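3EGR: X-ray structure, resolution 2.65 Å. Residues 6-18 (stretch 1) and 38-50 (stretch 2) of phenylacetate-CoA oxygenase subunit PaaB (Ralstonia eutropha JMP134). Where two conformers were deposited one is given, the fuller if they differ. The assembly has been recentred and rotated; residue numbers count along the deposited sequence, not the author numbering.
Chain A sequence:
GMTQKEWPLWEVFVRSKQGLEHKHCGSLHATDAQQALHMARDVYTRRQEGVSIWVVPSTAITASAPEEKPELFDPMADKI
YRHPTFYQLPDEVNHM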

# COMPACT_ATOMS: atom_id res chain seq x y z
N GLU A 6 11.94 -9.03 7.59
CA GLU A 6 10.89 -9.53 6.70
C GLU A 6 11.30 -9.28 5.27
O GLU A 6 11.90 -8.26 4.98
CB GLU A 6 9.56 -8.80 6.92
CG GLU A 6 8.99 -8.94 8.33
CD GLU A 6 8.30 -10.28 8.57
OE1 GLU A 6 7.69 -10.82 7.61
OE2 GLU A 6 8.36 -10.78 9.72
N TRP A 7 10.95 -10.20 4.38
CA TRP A 7 11.30 -10.12 2.96
C TRP A 7 10.05 -10.32 2.12
O TRP A 7 9.90 -11.34 1.43
CB TRP A 7 12.31 -11.19 2.59
CG TRP A 7 13.69 -10.92 3.08
CD1 TRP A 7 14.12 -10.99 4.37
CD2 TRP A 7 14.83 -10.57 2.29
NE1 TRP A 7 15.44 -10.68 4.43
CE2 TRP A 7 15.91 -10.43 3.17
CE3 TRP A 7 15.03 -10.37 0.92
CZ2 TRP A 7 17.19 -10.11 2.73
CZ3 TRP A 7 16.30 -10.04 0.48
CH2 TRP A 7 17.37 -9.91 1.38
N PRO A 8 9.13 -9.35 2.17
CA PRO A 8 7.89 -9.50 1.43
C PRO A 8 8.09 -9.53 -0.09
O PRO A 8 9.18 -9.21 -0.60
CB PRO A 8 7.10 -8.25 1.86
CG PRO A 8 8.14 -7.27 2.25
CD PRO A 8 9.21 -8.07 2.89
N LEU A 9 7.01 -9.91 -0.79
CA LEU A 9 7.00 -10.05 -2.24
C LEU A 9 6.69 -8.70 -2.90
O LEU A 9 5.84 -7.95 -2.41
CB LEU A 9 5.97 -11.10 -2.67
CG LEU A 9 5.98 -11.48 -4.16
CD1 LEU A 9 7.24 -12.35 -4.46
CD2 LEU A 9 4.70 -12.18 -4.57
N TRP A 10 7.40 -8.41 -3.99
CA TRP A 10 7.23 -7.17 -4.77
C TRP A 10 6.99 -7.54 -6.21
O TRP A 10 7.59 -8.48 -6.72
CB TRP A 10 8.49 -6.29 -4.68
CG TRP A 10 8.83 -5.92 -3.26
CD1 TRP A 10 9.41 -6.74 -2.34
CD2 TRP A 10 8.60 -4.67 -2.59
NE1 TRP A 10 9.55 -6.08 -1.15
CE2 TRP A 10 9.05 -4.82 -1.27
CE3 TRP A 10 8.05 -3.45 -2.98
CZ2 TRP A 10 8.97 -3.78 -0.33
CZ3 TRP A 10 7.97 -2.41 -2.04
CH2 TRP A 10 8.44 -2.59 -0.74
N GLU A 11 6.09 -6.82 -6.87
CA GLU A 11 5.95 -6.96 -8.30
C GLU A 11 6.77 -5.87 -8.98
O GLU A 11 6.83 -4.73 -8.49
CB GLU A 11 4.49 -6.88 -8.73
CG GLU A 11 3.59 -7.95 -8.11
CD GLU A 11 4.07 -9.36 -8.36
OE1 GLU A 11 4.70 -9.62 -9.41
OE2 GLU A 11 3.80 -10.21 -7.50
N VAL A 12 7.40 -6.24 -10.09
CA VAL A 12 8.32 -5.37 -10.80
C VAL A 12 7.75 -5.06 -12.18
O VAL A 12 7.39 -5.97 -12.94
CB VAL A 12 9.69 -6.06 -10.95
CG1 VAL A 12 10.66 -5.20 -11.76
CG2 VAL A 12 10.26 -6.38 -9.60
N PHE A 13 7.69 -3.78 -12.52
CA PHE A 13 7.26 -3.33 -13.84
C PHE A 13 8.36 -2.47 -14.42
O PHE A 13 8.89 -1.61 -13.72
CB PHE A 13 5.98 -2.49 -13.74
CG PHE A 13 4.86 -3.17 -12.99
CD1 PHE A 13 4.84 -3.17 -11.60
CD2 PHE A 13 3.83 -3.80 -13.66
CE1 PHE A 13 3.82 -3.79 -10.91
CE2 PHE A 13 2.81 -4.42 -12.96
CZ PHE A 13 2.81 -4.41 -11.59
N VAL A 14 8.69 -2.70 -15.69
CA VAL A 14 9.76 -1.96 -16.37
C VAL A 14 9.27 -1.31 -17.66
O VAL A 14 8.47 -1.88 -18.40
CB VAL A 14 10.93 -2.89 -16.73
CG1 VAL A 14 11.89 -2.18 -17.63
CG2 VAL A 14 11.61 -3.38 -15.49
N ARG A 15 9.75 -0.10 -17.93
CA ARG A 15 9.54 0.53 -19.22
C ARG A 15 10.89 0.76 -19.84
O ARG A 15 11.69 1.54 -19.31
CB ARG A 15 8.82 1.86 -19.09
CG ARG A 15 8.51 2.51 -20.42
CD ARG A 15 7.88 3.86 -20.21
NE ARG A 15 8.83 4.78 -19.60
CZ ARG A 15 8.50 5.84 -18.85
NH1 ARG A 15 7.23 6.15 -18.60
NH2 ARG A 15 9.47 6.59 -18.35
N SER A 16 11.14 0.11 -20.97
CA SER A 16 12.43 0.15 -21.62
C SER A 16 12.71 1.53 -22.23
O SER A 16 11.81 2.38 -22.27
CB SER A 16 12.47 -0.92 -22.70
OG SER A 16 11.48 -0.64 -23.66
N LYS A 17 13.95 1.73 -22.69
CA LYS A 17 14.42 3.03 -23.21
C LYS A 17 13.46 3.58 -24.25
O LYS A 17 12.81 4.60 -24.02
CB LYS A 17 15.84 2.92 -23.79
CG LYS A 17 16.37 4.22 -24.44
N GLN A 18 13.33 2.87 -25.37
CA GLN A 18 12.40 3.28 -26.42
C GLN A 18 10.94 2.87 -26.10
O GLN A 18 10.04 3.14 -26.89
CB GLN A 18 12.86 2.75 -27.80
CG GLN A 18 14.11 3.44 -28.39
N HIS A 38 16.84 -1.67 -6.35
CA HIS A 38 18.23 -2.07 -6.57
C HIS A 38 18.31 -3.48 -7.16
O HIS A 38 19.00 -3.70 -8.16
CB HIS A 38 19.02 -1.95 -5.27
CG HIS A 38 20.45 -2.39 -5.37
ND1 HIS A 38 21.47 -1.55 -5.78
CD2 HIS A 38 21.04 -3.59 -5.10
CE1 HIS A 38 22.62 -2.21 -5.75
NE2 HIS A 38 22.38 -3.45 -5.35
N MSE A 39 17.59 -4.43 -6.56
CA MSE A 39 17.58 -5.82 -7.05
C MSE A 39 16.98 -5.93 -8.44
O MSE A 39 17.50 -6.67 -9.28
CB MSE A 39 16.78 -6.75 -6.10
CG MSE A 39 17.48 -7.09 -4.80
SE MSE A 39 16.39 -8.18 -3.59
CE MSE A 39 16.16 -9.77 -4.66
N ALA A 40 15.86 -5.26 -8.67
CA ALA A 40 15.20 -5.28 -9.99
C ALA A 40 16.15 -4.72 -11.04
O ALA A 40 16.27 -5.29 -12.14
CB ALA A 40 13.86 -4.53 -9.97
N ARG A 41 16.82 -3.62 -10.71
CA ARG A 41 17.80 -2.97 -11.61
C ARG A 41 18.82 -4.00 -12.11
O ARG A 41 19.13 -4.06 -13.30
CB ARG A 41 18.50 -1.77 -10.92
CG ARG A 41 19.39 -0.88 -11.84
CD ARG A 41 19.96 0.36 -11.08
NE ARG A 41 21.31 0.77 -11.52
CZ ARG A 41 21.58 1.65 -12.48
NH1 ARG A 41 20.60 2.26 -13.15
NH2 ARG A 41 22.84 1.94 -12.79
N ASP A 42 19.33 -4.81 -11.19
CA ASP A 42 20.30 -5.85 -11.53
C ASP A 42 19.67 -7.08 -12.19
O ASP A 42 20.14 -7.54 -13.24
CB ASP A 42 21.05 -6.30 -10.27
CG ASP A 42 22.11 -5.31 -9.85
OD1 ASP A 42 22.38 -4.36 -10.59
OD2 ASP A 42 22.68 -5.47 -8.76
N VAL A 43 18.62 -7.61 -11.57
CA VAL A 43 18.05 -8.88 -12.01
C VAL A 43 17.36 -8.76 -13.36
O VAL A 43 17.45 -9.68 -14.17
CB VAL A 43 17.05 -9.45 -10.96
CG1 VAL A 43 16.13 -10.49 -11.58
CG2 VAL A 43 17.81 -10.04 -9.77
N TYR A 44 16.70 -7.62 -13.61
CA TYR A 44 15.80 -7.50 -14.77
C TYR A 44 16.27 -6.50 -15.81
O TYR A 44 16.04 -6.73 -16.99
CB TYR A 44 14.37 -7.12 -14.33
CG TYR A 44 13.62 -8.21 -13.57
CD1 TYR A 44 13.29 -9.41 -14.17
CD2 TYR A 44 13.25 -8.02 -12.23
CE1 TYR A 44 12.61 -10.40 -13.48
CE2 TYR A 44 12.57 -9.01 -11.54
CZ TYR A 44 12.26 -10.20 -12.17
OH TYR A 44 11.59 -11.19 -11.51
N THR A 45 16.92 -5.40 -15.42
CA THR A 45 17.36 -4.43 -16.43
C THR A 45 18.85 -4.49 -16.74
O THR A 45 19.29 -3.90 -17.72
CB THR A 45 16.99 -2.99 -16.04
OG1 THR A 45 17.90 -2.50 -15.05
CG2 THR A 45 15.55 -2.92 -15.54
N ARG A 46 19.62 -5.19 -15.91
CA ARG A 46 21.08 -5.21 -16.07
C ARG A 46 21.66 -3.80 -16.16
O ARG A 46 22.59 -3.57 -16.92
CB ARG A 46 21.47 -6.02 -17.31
CG ARG A 46 21.01 -7.44 -17.23
CD ARG A 46 21.34 -8.20 -18.47
NE ARG A 46 20.77 -9.53 -18.40
CZ ARG A 46 20.97 -10.49 -19.30
NH1 ARG A 46 21.73 -10.28 -20.37
NH2 ARG A 46 20.40 -11.67 -19.12
N ARG A 47 21.10 -2.88 -15.39
CA ARG A 47 21.59 -1.49 -15.31
C ARG A 47 21.57 -0.68 -16.62
O ARG A 47 22.26 0.31 -16.72
CB ARG A 47 22.98 -1.44 -14.65
CG ARG A 47 22.94 -1.97 -13.23
CD ARG A 47 24.20 -1.74 -12.45
NE ARG A 47 24.19 -2.55 -11.24
CZ ARG A 47 24.91 -2.30 -10.14
NH1 ARG A 47 25.75 -1.29 -10.08
NH2 ARG A 47 24.80 -3.10 -9.08
N GLN A 48 20.77 -1.09 -17.60
CA GLN A 48 20.57 -0.32 -18.84
C GLN A 48 20.22 1.15 -18.54
O GLN A 48 19.40 1.43 -17.67
CB GLN A 48 19.42 -0.93 -19.67
CG GLN A 48 19.76 -1.21 -21.14
CD GLN A 48 20.47 -2.56 -21.33
OE1 GLN A 48 20.16 -3.54 -20.63
NE2 GLN A 48 21.43 -2.61 -22.26
N GLU A 49 20.87 2.07 -19.25
CA GLU A 49 20.50 3.49 -19.20
C GLU A 49 19.10 3.63 -19.80
O GLU A 49 18.72 2.87 -20.71
CB GLU A 49 21.49 4.38 -20.00
CG GLU A 49 22.89 4.62 -19.34
CD GLU A 49 23.88 5.38 -20.26
N GLY A 50 18.34 4.58 -19.27
CA GLY A 50 17.10 5.03 -19.90
C GLY A 50 15.87 4.18 -19.63
O GLY A 50 14.84 4.35 -20.28

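A helix laid across a β-strand usually meets it through alternate strand residues, because successive side chains of an extended chain point to opposite sides. The helix beginning before His38 and strand 9-15 of PaaB illustrate this: their axes approach to 9.9 Å at 58°, and Val12 and Val14 point toward the helix while the intervening Phe13 stays out of reach.

Walking along the second stretch, Met39, a selenomethionine, makes the first contact. Its SE lies 4.5 Å from CZ3 of Trp7, near the plane of the indole and at its edge, so this is a loose apolar touch and not a stack. Ala40 follows with a tighter one: its CB sits 3.7 Å from CG1 of Val12, where the backbones lie near each other, with CA of Ala40 6.9 Å from CA of Val12. One turn on, Tyr44 CD2 comes within 3.9 Å of the same Val12 CG1, so that one valine methyl touches both residues.

Thr45 serves two environments. Its CG2 faces Val14 CG2 at 4.0 Å, while its OG1 donates a hydrogen bond to Arg41 O at 2.6 Å, satisfying the hydroxyl within its own stretch. Arg46 then leaves helical geometry with positive phi, and a type I' turn from Thr45 to Gln48 redirects the chain. Arg47, remote from the strand, folds back on the helix: its NE forms a salt bridge with Asp42 OD1 at 2.6 Å.

The chain returns to the first stretch at Glu49, whose O lies 4.2 Å from Lys17 CB, and meets it more closely at Gly50, where Lys17 CA approaches Gly50 O at 3.2 Å in a CA-H...O contact. Gly50 has positive phi, which favours glycine, and an ideal CB would lie only 3.3 Å from Lys17 CG. No hydrogen bond crosses between the modelled atoms, though the ends of Lys17 and Glu49 are missing; what can be seen of this 336 Å² interface is mainly apolar packing and the Lys17-Gly50 contact.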